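Local coordinates for alpha-L-rhamnosidase (Streptomyces avermitilis, PDB 3W5M), which hydrolyses terminal non-reducing alpha-L-rhamnose residues from rhamnosides, including citrus flavonoids such as naringin and the arabinogalactan-protein gum arabic, at residues P378-G383 with A431-G436; G383-F388 with E636-T641; S626-T631 with A658-K663; V666-A671 with D680-V685. One frame throughout, in Å; residues are numbered along the deposited sequence.

How the contacts relate
All four contacts are mostly buried, although contacts 2 and 4 also bring in partly exposed side chains. Contact 1 stays within the rhamnosidase N-terminal domain, and contact 2 continues the same chain past the shared Gly383, across to the catalytic 6-hairpin glycosidase domain. Contacts 3 and 4 both use helix 658-671, each setting it against a different loop of that domain. Chemistry changes with place: contact 1 combines an indole face with bridging waters, contact 2 lies at the probable catalytic acid, contact 3 joins a buried lysine to a main-chain carbonyl, and contact 4 is almost wholly methyl packing. Hydrogen bonds probably tie contact 2 to each of the other three, as between Gly639 O and Ala682 N of contact 4.

Contact 1. Residues P378-G383 with A431-G436; sequences PGWYAG and ADLLSG
Leu433 drives one methyl, CD1, straight down onto the indole of Trp380, the two side chains crossing at about a right angle. CD1 stands 3.4 Å from the centroid of the five-membered ring of Trp380, only 7° off the normal, so this is a CH-pi contact over the middle of the face. CB of Leu433 points toward 378-383, and chi1 of -67° sets CG anti to the carbonyl carbon; the indole also stacks with Trp347. Asp432, the residue before, anchors the turn that presents this leucine. The strands 428-432 and 436-440 form a beta hairpin here, and Asp432 makes an Asx turn in its loop: OD2 takes Ser435 N on its anti lone pair at 2.9 Å and Leu434 N from above the carboxylate plane at 3.0 Å. OD1 accepts from Asn384 N, just past the other segment. An alanine in place of Asp432 would probably leave these three backbone N-H groups without their acceptor and let the loop that carries Leu433 shift. Two waters fill in between the backbones, one accepting from Gly379 N at 3.0 Å and giving a weak bond to Ala431 O, the other bridging Gly379 O and Leu433 N, accepting from the latter at 3.0 Å.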
# COMPACT_ATOMS: atom_id res chain seq x y z
N PRO A 378 -3.61 16.66 -1.39
CA PRO A 378 -2.98 16.38 -0.06
C PRO A 378 -2.29 15.03 0.13
O PRO A 378 -1.22 15.00 0.75
CB PRO A 378 -4.16 16.52 0.93
CG PRO A 378 -5.18 17.35 0.18
CD PRO A 378 -5.06 16.92 -1.25
N GLY A 379 -2.90 13.91 -0.33
CA GLY A 379 -2.29 12.57 -0.21
C GLY A 379 -1.93 12.20 1.23
O GLY A 379 -2.64 12.56 2.17
N TRP A 380 -0.81 11.50 1.39
CA TRP A 380 -0.34 11.11 2.71
C TRP A 380 0.38 12.26 3.39
O TRP A 380 0.44 12.33 4.62
CB TRP A 380 0.68 9.97 2.58
CG TRP A 380 0.14 8.64 2.16
CD1 TRP A 380 -0.42 7.67 2.97
CD2 TRP A 380 0.14 8.11 0.85
NE1 TRP A 380 -0.76 6.58 2.21
CE2 TRP A 380 -0.42 6.82 0.91
CE3 TRP A 380 0.55 8.62 -0.40
CZ2 TRP A 380 -0.60 6.01 -0.23
CZ3 TRP A 380 0.40 7.80 -1.53
CH2 TRP A 380 -0.17 6.52 -1.44
N TYR A 381 0.92 13.17 2.59
CA TYR A 381 1.65 14.31 3.12
C TYR A 381 0.76 15.21 4.02
O TYR A 381 1.16 15.61 5.10
CB TYR A 381 2.25 15.10 1.96
CG TYR A 381 3.02 16.30 2.43
CD1 TYR A 381 4.33 16.16 2.89
CD2 TYR A 381 2.43 17.55 2.43
CE1 TYR A 381 5.04 17.27 3.34
CE2 TYR A 381 3.12 18.67 2.88
CZ TYR A 381 4.43 18.51 3.33
OH TYR A 381 5.10 19.62 3.79
N ALA A 382 -0.46 15.50 3.56
CA ALA A 382 -1.31 16.49 4.25
C ALA A 382 -2.74 16.01 4.53
O ALA A 382 -3.46 16.64 5.29
CB ALA A 382 -1.31 17.80 3.46
N GLY A 383 -3.15 14.88 3.94
CA GLY A 383 -4.52 14.42 4.13
C GLY A 383 -4.62 13.43 5.28
O GLY A 383 -3.62 13.17 5.97
N ALA A 431 -10.19 15.97 -1.88
CA ALA A 431 -9.56 14.73 -2.29
C ALA A 431 -8.78 14.18 -1.11
O ALA A 431 -7.78 14.79 -0.69
CB ALA A 431 -8.63 14.96 -3.46
N ASP A 432 -9.23 13.06 -0.58
CA ASP A 432 -8.57 12.49 0.60
C ASP A 432 -8.47 11.00 0.42
O ASP A 432 -9.40 10.37 -0.07
CB ASP A 432 -9.41 12.81 1.86
CG ASP A 432 -8.70 12.39 3.15
OD1 ASP A 432 -7.90 13.21 3.67
OD2 ASP A 432 -8.93 11.26 3.64
N LEU A 433 -7.36 10.41 0.86
CA LEU A 433 -7.19 8.97 0.59
C LEU A 433 -8.25 8.15 1.28
O LEU A 433 -8.74 7.15 0.73
CB LEU A 433 -5.79 8.50 1.01
CG LEU A 433 -4.66 9.10 0.17
CD1 LEU A 433 -3.32 8.82 0.85
CD2 LEU A 433 -4.68 8.58 -1.27
N LEU A 434 -8.59 8.55 2.50
CA LEU A 434 -9.58 7.83 3.29
C LEU A 434 -11.04 8.28 3.07
O LEU A 434 -11.95 7.44 3.00
CB LEU A 434 -9.24 7.91 4.78
CG LEU A 434 -7.82 7.47 5.17
CD1 LEU A 434 -7.69 7.62 6.68
CD2 LEU A 434 -7.50 6.04 4.75
N SER A 435 -11.26 9.59 2.98
CA SER A 435 -12.62 10.10 2.95
C SER A 435 -13.25 9.96 1.58
O SER A 435 -14.48 9.78 1.46
CB SER A 435 -12.65 11.56 3.38
OG SER A 435 -12.12 11.68 4.68
N GLY A 436 -12.41 10.06 0.55
CA GLY A 436 -12.84 9.98 -0.86
C GLY A 436 -12.62 11.29 -1.60
O GLY A 436 -11.99 12.22 -1.09
O HOH W 1 -5.48 13.03 -1.60
O HOH W 2 -5.18 11.33 2.63

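Contact 2. Residues G383-F388 with E636-T641; sequences GNVGMF and ERLGWT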
# COMPACT_ATOMS: atom_id res chain seq x y z
N GLY A 383 -3.15 14.88 3.94
CA GLY A 383 -4.52 14.42 4.13
C GLY A 383 -4.62 13.43 5.28
O GLY A 383 -3.62 13.17 5.97
N ASN A 384 -5.84 12.91 5.52
CA ASN A 384 -6.01 11.89 6.59
C ASN A 384 -5.10 10.67 6.38
O ASN A 384 -4.99 10.14 5.28
CB ASN A 384 -7.46 11.42 6.69
CG ASN A 384 -8.39 12.50 7.16
OD1 ASN A 384 -8.06 13.29 8.06
ND2 ASN A 384 -9.59 12.55 6.55
N VAL A 385 -4.49 10.18 7.46
CA VAL A 385 -3.59 9.04 7.39
C VAL A 385 -3.97 8.18 8.59
O VAL A 385 -4.02 8.68 9.72
CB VAL A 385 -2.11 9.47 7.53
CG1 VAL A 385 -1.19 8.27 7.73
CG2 VAL A 385 -1.66 10.29 6.32
N GLY A 386 -4.27 6.91 8.31
CA GLY A 386 -4.69 5.95 9.36
C GLY A 386 -5.80 6.50 10.25
O GLY A 386 -6.75 7.11 9.77
N MET A 387 -5.66 6.27 11.56
CA MET A 387 -6.66 6.75 12.51
C MET A 387 -6.20 8.06 13.20
O MET A 387 -6.64 8.41 14.31
CB MET A 387 -7.07 5.61 13.46
CG MET A 387 -5.99 4.60 13.84
SD MET A 387 -5.40 3.32 12.68
CE MET A 387 -4.31 2.46 13.83
N PHE A 388 -5.36 8.82 12.49
CA PHE A 388 -4.60 9.91 13.08
C PHE A 388 -4.92 11.30 12.55
O PHE A 388 -4.34 12.28 12.99
CB PHE A 388 -3.09 9.60 12.93
CG PHE A 388 -2.71 8.25 13.46
CD1 PHE A 388 -2.96 7.93 14.80
CD2 PHE A 388 -2.13 7.30 12.63
CE1 PHE A 388 -2.66 6.68 15.29
CE2 PHE A 388 -1.81 6.04 13.12
CZ PHE A 388 -2.08 5.74 14.45
N GLU A 636 -6.83 2.82 8.28
CA GLU A 636 -5.54 2.34 8.76
C GLU A 636 -4.58 2.39 7.57
O GLU A 636 -4.09 3.46 7.28
CB GLU A 636 -5.67 0.97 9.45
CG GLU A 636 -4.44 0.64 10.28
CD GLU A 636 -4.73 -0.23 11.48
OE1 GLU A 636 -5.90 -0.69 11.64
OE2 GLU A 636 -3.78 -0.43 12.28
N ARG A 637 -4.38 1.29 6.85
CA ARG A 637 -3.54 1.29 5.62
C ARG A 637 -2.13 1.73 5.93
O ARG A 637 -1.57 2.58 5.25
CB ARG A 637 -4.14 2.22 4.55
CG ARG A 637 -5.67 2.17 4.58
CD ARG A 637 -6.23 2.78 3.29
NE ARG A 637 -7.67 2.98 3.38
CZ ARG A 637 -8.34 3.68 2.46
NH1 ARG A 637 -7.66 4.19 1.44
NH2 ARG A 637 -9.66 3.87 2.57
N LEU A 638 -1.58 1.14 7.00
CA LEU A 638 -0.24 1.47 7.47
C LEU A 638 0.72 0.34 7.14
O LEU A 638 0.28 -0.80 6.90
CB LEU A 638 -0.28 1.70 8.98
CG LEU A 638 -1.29 2.78 9.42
CD1 LEU A 638 -1.22 2.89 10.94
CD2 LEU A 638 -0.96 4.14 8.83
N GLY A 639 2.02 0.66 7.11
CA GLY A 639 3.06 -0.31 6.73
C GLY A 639 3.41 -1.19 7.92
O GLY A 639 4.48 -1.05 8.51
N TRP A 640 2.48 -2.07 8.28
CA TRP A 640 2.62 -2.89 9.50
C TRP A 640 3.71 -3.94 9.33
O TRP A 640 3.69 -4.72 8.40
CB TRP A 640 1.28 -3.56 9.85
CG TRP A 640 0.39 -2.67 10.69
CD1 TRP A 640 -0.62 -1.87 10.22
CD2 TRP A 640 0.43 -2.46 12.12
NE1 TRP A 640 -1.23 -1.22 11.27
CE2 TRP A 640 -0.59 -1.54 12.43
CE3 TRP A 640 1.23 -2.98 13.15
CZ2 TRP A 640 -0.84 -1.11 13.74
CZ3 TRP A 640 0.98 -2.56 14.45
CH2 TRP A 640 -0.05 -1.63 14.74
N THR A 641 4.67 -3.91 10.25
CA THR A 641 5.84 -4.78 10.17
C THR A 641 5.48 -6.27 10.39
O THR A 641 5.92 -7.14 9.66
CB THR A 641 6.92 -4.30 11.20
OG1 THR A 641 6.35 -4.23 12.52
CG2 THR A 641 7.40 -2.94 10.82
O HOH W 3 -3.74 5.79 5.74
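The active-site loop that carries Glu636, the probable proton donor, meets a type II' beta turn running from Val385 to Phe388. Gly386 sits in the turn with a positive phi, and its CA comes within 3.3 Å of Glu636 O in a CA-H...O contact. Water joins the same backbones, accepting from Gly386 N at 2.9 Å and donating to Glu636 O at 2.8 Å. Met387 bends at chi2 (-74°), and its thioether crosses the Glu636 side chain at a slant: SD lies 3.7 Å from Glu636 CG, while CE comes to 3.3 Å from Glu636 OE2. Farther along, Leu638 CD1 meets the Phe388 ring near its plane, at the edge by CE2, 3.9 Å away. Over one face of that ring Met387 CG sits offset toward the rim. The carboxylate is held from two quarters. Trp640 NE1 donates to Glu636 OE2 over 2.9 Å, coming from above the carboxylate plane, and OE1 forms a salt bridge with Arg634. The turn comes from the rhamnosidase N-terminal domain and Glu636 from the glycosidase domain, so a neighbouring domain probably helps to wall the rhamnose site, where Glu636 and the probable acceptor Glu895 stand with side chains about 6 Å apart.

Contact 3. Residues S626-T631 with A658-K663; sequences SVPTDT and ARFLTK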
# COMPACT_ATOMS: atom_id res chain seq x y z
N SER A 626 2.20 1.46 -2.88
CA SER A 626 3.28 2.30 -2.30
C SER A 626 4.00 1.71 -1.06
O SER A 626 5.25 1.70 -0.99
CB SER A 626 2.77 3.72 -1.98
OG SER A 626 3.85 4.54 -1.55
N VAL A 627 3.23 1.22 -0.09
CA VAL A 627 3.82 0.48 1.06
C VAL A 627 3.03 -0.80 1.26
O VAL A 627 1.85 -0.86 0.86
CB VAL A 627 3.83 1.32 2.37
CG1 VAL A 627 4.61 2.64 2.20
CG2 VAL A 627 2.44 1.56 2.89
N PRO A 628 3.64 -1.85 1.85
CA PRO A 628 2.91 -3.08 2.12
C PRO A 628 1.94 -2.85 3.32
O PRO A 628 2.38 -2.68 4.46
CB PRO A 628 4.01 -4.09 2.44
CG PRO A 628 5.13 -3.26 3.02
CD PRO A 628 5.03 -1.90 2.34
N THR A 629 0.64 -2.76 3.03
CA THR A 629 -0.31 -2.33 4.06
C THR A 629 -0.98 -3.51 4.74
O THR A 629 -1.03 -4.61 4.17
CB THR A 629 -1.39 -1.36 3.54
OG1 THR A 629 -2.01 -1.91 2.38
CG2 THR A 629 -0.78 -0.02 3.23
N ASP A 630 -1.48 -3.27 5.95
CA ASP A 630 -2.31 -4.26 6.64
C ASP A 630 -3.68 -4.43 5.98
O ASP A 630 -4.10 -5.54 5.74
CB ASP A 630 -2.47 -3.93 8.13
CG ASP A 630 -3.14 -2.55 8.39
OD1 ASP A 630 -2.97 -1.57 7.61
OD2 ASP A 630 -3.82 -2.43 9.43
N THR A 631 -4.34 -3.31 5.65
CA THR A 631 -5.64 -3.36 4.99
C THR A 631 -5.78 -2.13 4.13
O THR A 631 -5.26 -1.08 4.48
CB THR A 631 -6.82 -3.45 5.99
OG1 THR A 631 -8.03 -3.04 5.34
CG2 THR A 631 -6.61 -2.51 7.13
N ALA A 658 10.83 -7.69 -5.13
CA ALA A 658 12.14 -7.15 -4.76
C ALA A 658 12.19 -5.63 -4.73
O ALA A 658 12.62 -5.05 -3.75
CB ALA A 658 13.22 -7.69 -5.68
N ARG A 659 11.77 -4.95 -5.80
CA ARG A 659 11.84 -3.51 -5.77
C ARG A 659 10.90 -2.96 -4.67
O ARG A 659 11.24 -2.00 -3.97
CB ARG A 659 11.43 -2.93 -7.12
CG ARG A 659 12.43 -3.20 -8.27
CD ARG A 659 11.85 -2.63 -9.57
NE ARG A 659 10.66 -3.40 -9.95
CZ ARG A 659 9.58 -2.89 -10.57
NH1 ARG A 659 9.53 -1.61 -10.91
NH2 ARG A 659 8.54 -3.69 -10.83
N PHE A 660 9.71 -3.58 -4.54
CA PHE A 660 8.69 -3.05 -3.62
C PHE A 660 9.16 -3.16 -2.17
O PHE A 660 9.10 -2.18 -1.42
CB PHE A 660 7.35 -3.81 -3.77
CG PHE A 660 6.17 -3.11 -3.12
CD1 PHE A 660 5.63 -1.93 -3.68
CD2 PHE A 660 5.60 -3.62 -1.96
CE1 PHE A 660 4.54 -1.29 -3.08
CE2 PHE A 660 4.52 -2.99 -1.35
CZ PHE A 660 3.98 -1.82 -1.92
N LEU A 661 9.65 -4.33 -1.79
CA LEU A 661 10.11 -4.52 -0.40
C LEU A 661 11.49 -3.93 -0.13
O LEU A 661 11.74 -3.53 0.99
CB LEU A 661 9.99 -5.99 0.05
CG LEU A 661 8.53 -6.43 -0.06
CD1 LEU A 661 8.50 -7.93 0.20
CD2 LEU A 661 7.60 -5.67 0.89
N THR A 662 12.35 -3.86 -1.14
CA THR A 662 13.59 -3.04 -1.04
C THR A 662 13.27 -1.62 -0.64
O THR A 662 13.87 -1.07 0.28
CB THR A 662 14.44 -3.08 -2.34
OG1 THR A 662 14.83 -4.43 -2.61
CG2 THR A 662 15.71 -2.22 -2.20
N LYS A 663 12.33 -1.00 -1.35
CA LYS A 663 11.88 0.34 -1.04
C LYS A 663 11.33 0.40 0.39
O LYS A 663 11.68 1.30 1.16
CB LYS A 663 10.78 0.77 -2.04
CG LYS A 663 10.27 2.18 -1.82
CD LYS A 663 9.08 2.16 -0.90
CE LYS A 663 8.44 3.52 -0.80
NZ LYS A 663 7.34 3.46 0.18
O HOH W 4 6.99 -0.42 -0.32
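Lys663 leaves helix 658-671 with CG anti to the backbone N (chi1 -179°) and then bends at chi2 (-91°), before an extended end carries NZ to the carbonyl of Ser626. The hydrogen bond from NZ to Ser626 O measures 3.0 Å, with the ammonium 44° above the carbonyl plane. Ser626 O is held twice within the contact, since a water donates to it at 2.8 Å. That water also donates to Phe660 O, and it lies over the centre of one face of the Phe660 ring. The ring edge of Phe660 faces Ser626 N, with CE1 at 3.6 Å, and its CZ comes to 3.5 Å from Val627 C. Next in the chain, Pro628 slants across the side chains of Phe660 and Leu661, CD to Phe660 CE2 at 3.9 Å and CG to Leu661 CD2 at 4.1 Å. Beyond the two segments, Lys663 NZ makes a salt bridge with Asp667 and donates to Trp347 O. An alanine in place of Lys663 would probably leave the Asp667 carboxylate without its positive mate and strip the Ser626 and Trp347 carbonyls of a shared donor. Both segments lie in the catalytic domain, an (alpha/alpha)6 barrel, where the packed residues 626-628 lead through Thr629 to Asp630, which binds the rhamnose of the active site.

Contact 4. Residues V666-A671 with D680-V685; sequences VDLRDA and DVAPAV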
# COMPACT_ATOMS: atom_id res chain seq x y z
N VAL A 666 13.91 0.47 3.13
CA VAL A 666 14.43 1.79 3.32
C VAL A 666 13.55 2.60 4.27
O VAL A 666 14.07 3.32 5.14
CB VAL A 666 14.60 2.55 1.98
CG1 VAL A 666 15.09 3.97 2.25
CG2 VAL A 666 15.61 1.80 1.13
N ASP A 667 12.22 2.48 4.11
CA ASP A 667 11.28 3.18 5.00
C ASP A 667 11.46 2.66 6.44
O ASP A 667 11.47 3.45 7.39
CB ASP A 667 9.82 2.94 4.63
CG ASP A 667 9.44 3.50 3.25
OD1 ASP A 667 9.98 4.58 2.84
OD2 ASP A 667 8.56 2.86 2.62
N LEU A 668 11.60 1.36 6.58
CA LEU A 668 11.72 0.78 7.92
C LEU A 668 12.98 1.27 8.62
O LEU A 668 12.92 1.68 9.79
CB LEU A 668 11.71 -0.73 7.83
CG LEU A 668 11.77 -1.45 9.19
CD1 LEU A 668 10.49 -1.23 10.00
CD2 LEU A 668 12.03 -2.92 8.93
N ARG A 669 14.11 1.22 7.93
CA ARG A 669 15.35 1.81 8.45
C ARG A 669 15.30 3.30 8.69
O ARG A 669 15.91 3.78 9.65
CB ARG A 669 16.57 1.42 7.61
CG ARG A 669 16.91 -0.06 7.77
CD ARG A 669 18.18 -0.47 7.04
NE ARG A 669 18.07 -0.25 5.59
CZ ARG A 669 17.68 -1.17 4.72
NH1 ARG A 669 17.36 -2.41 5.11
NH2 ARG A 669 17.67 -0.86 3.43
N ASP A 670 14.54 4.05 7.89
CA ASP A 670 14.38 5.49 8.14
C ASP A 670 13.65 5.71 9.46
O ASP A 670 13.79 6.78 10.06
CB ASP A 670 13.46 6.15 7.08
CG ASP A 670 14.17 6.57 5.82
OD1 ASP A 670 15.42 6.60 5.76
OD2 ASP A 670 13.44 6.89 4.83
N ALA A 671 12.84 4.73 9.88
CA ALA A 671 12.01 4.86 11.10
C ALA A 671 12.67 4.26 12.34
O ALA A 671 12.17 4.47 13.47
CB ALA A 671 10.63 4.25 10.90
N ASP A 680 6.57 -0.48 14.96
CA ASP A 680 5.45 -1.33 14.63
C ASP A 680 4.98 -1.05 13.19
O ASP A 680 4.50 -1.94 12.51
CB ASP A 680 4.28 -1.09 15.60
CG ASP A 680 4.59 -1.55 17.04
OD1 ASP A 680 5.63 -2.21 17.27
OD2 ASP A 680 3.77 -1.22 17.94
N VAL A 681 5.09 0.20 12.76
CA VAL A 681 4.74 0.55 11.37
C VAL A 681 5.84 1.38 10.73
O VAL A 681 6.54 2.15 11.41
CB VAL A 681 3.40 1.32 11.23
CG1 VAL A 681 2.22 0.44 11.69
CG2 VAL A 681 3.43 2.67 11.94
N ALA A 682 5.97 1.26 9.40
CA ALA A 682 6.91 2.08 8.66
C ALA A 682 6.28 2.42 7.29
O ALA A 682 5.81 1.51 6.61
CB ALA A 682 8.23 1.35 8.47
N PRO A 683 6.26 3.71 6.90
CA PRO A 683 6.64 4.94 7.63
C PRO A 683 5.95 5.05 8.98
O PRO A 683 4.81 4.64 9.15
CB PRO A 683 6.14 6.07 6.71
CG PRO A 683 6.20 5.47 5.36
CD PRO A 683 5.79 4.03 5.53
N ALA A 684 6.67 5.63 9.93
CA ALA A 684 6.17 5.73 11.30
C ALA A 684 5.26 6.95 11.43
O ALA A 684 5.68 8.09 11.23
CB ALA A 684 7.34 5.78 12.28
N VAL A 685 3.99 6.68 11.72
CA VAL A 685 3.00 7.72 11.98
C VAL A 685 2.21 7.36 13.23
O VAL A 685 2.17 6.18 13.62
CB VAL A 685 2.04 7.95 10.78
CG1 VAL A 685 2.80 8.49 9.59
CG2 VAL A 685 1.32 6.67 10.39
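Asp667 OD2, salt-bridged to Lys663 one helical turn back, lies 4.2 Å from Pro683 CD across the contact. The carboxylate arm and the proline ring run side by side and point the same way. The peptide bond before Pro683 is cis, and the CB of Ala682, just ahead of it, points at the helix. That methyl is central to the packing. Ala682 CB sits 3.6 Å from Leu668 CA and 3.8 Å from Leu668 CD1, pressed against both helix backbone and side chain. With chi2 at 68°, Leu668 turns its CD1 branch to the methyl. A turn farther on, Ala671 CB meets Ala684 CB at 3.9 Å, methyl against methyl, and comes to 4.5 Å from Ala682 CB. Small side chains on helix and loop thus let the backbones close in, with the CA atoms of Leu668 and Ala682 only 5.0 Å apart. Trp664 NE1 of the same helix donates to Ala682 O, adding a polar tie beside the apolar patch. The contact is plain packing in the (alpha/alpha)6 barrel, laying the loop between helices 658-671 and 698-710 back along the end of the first of them.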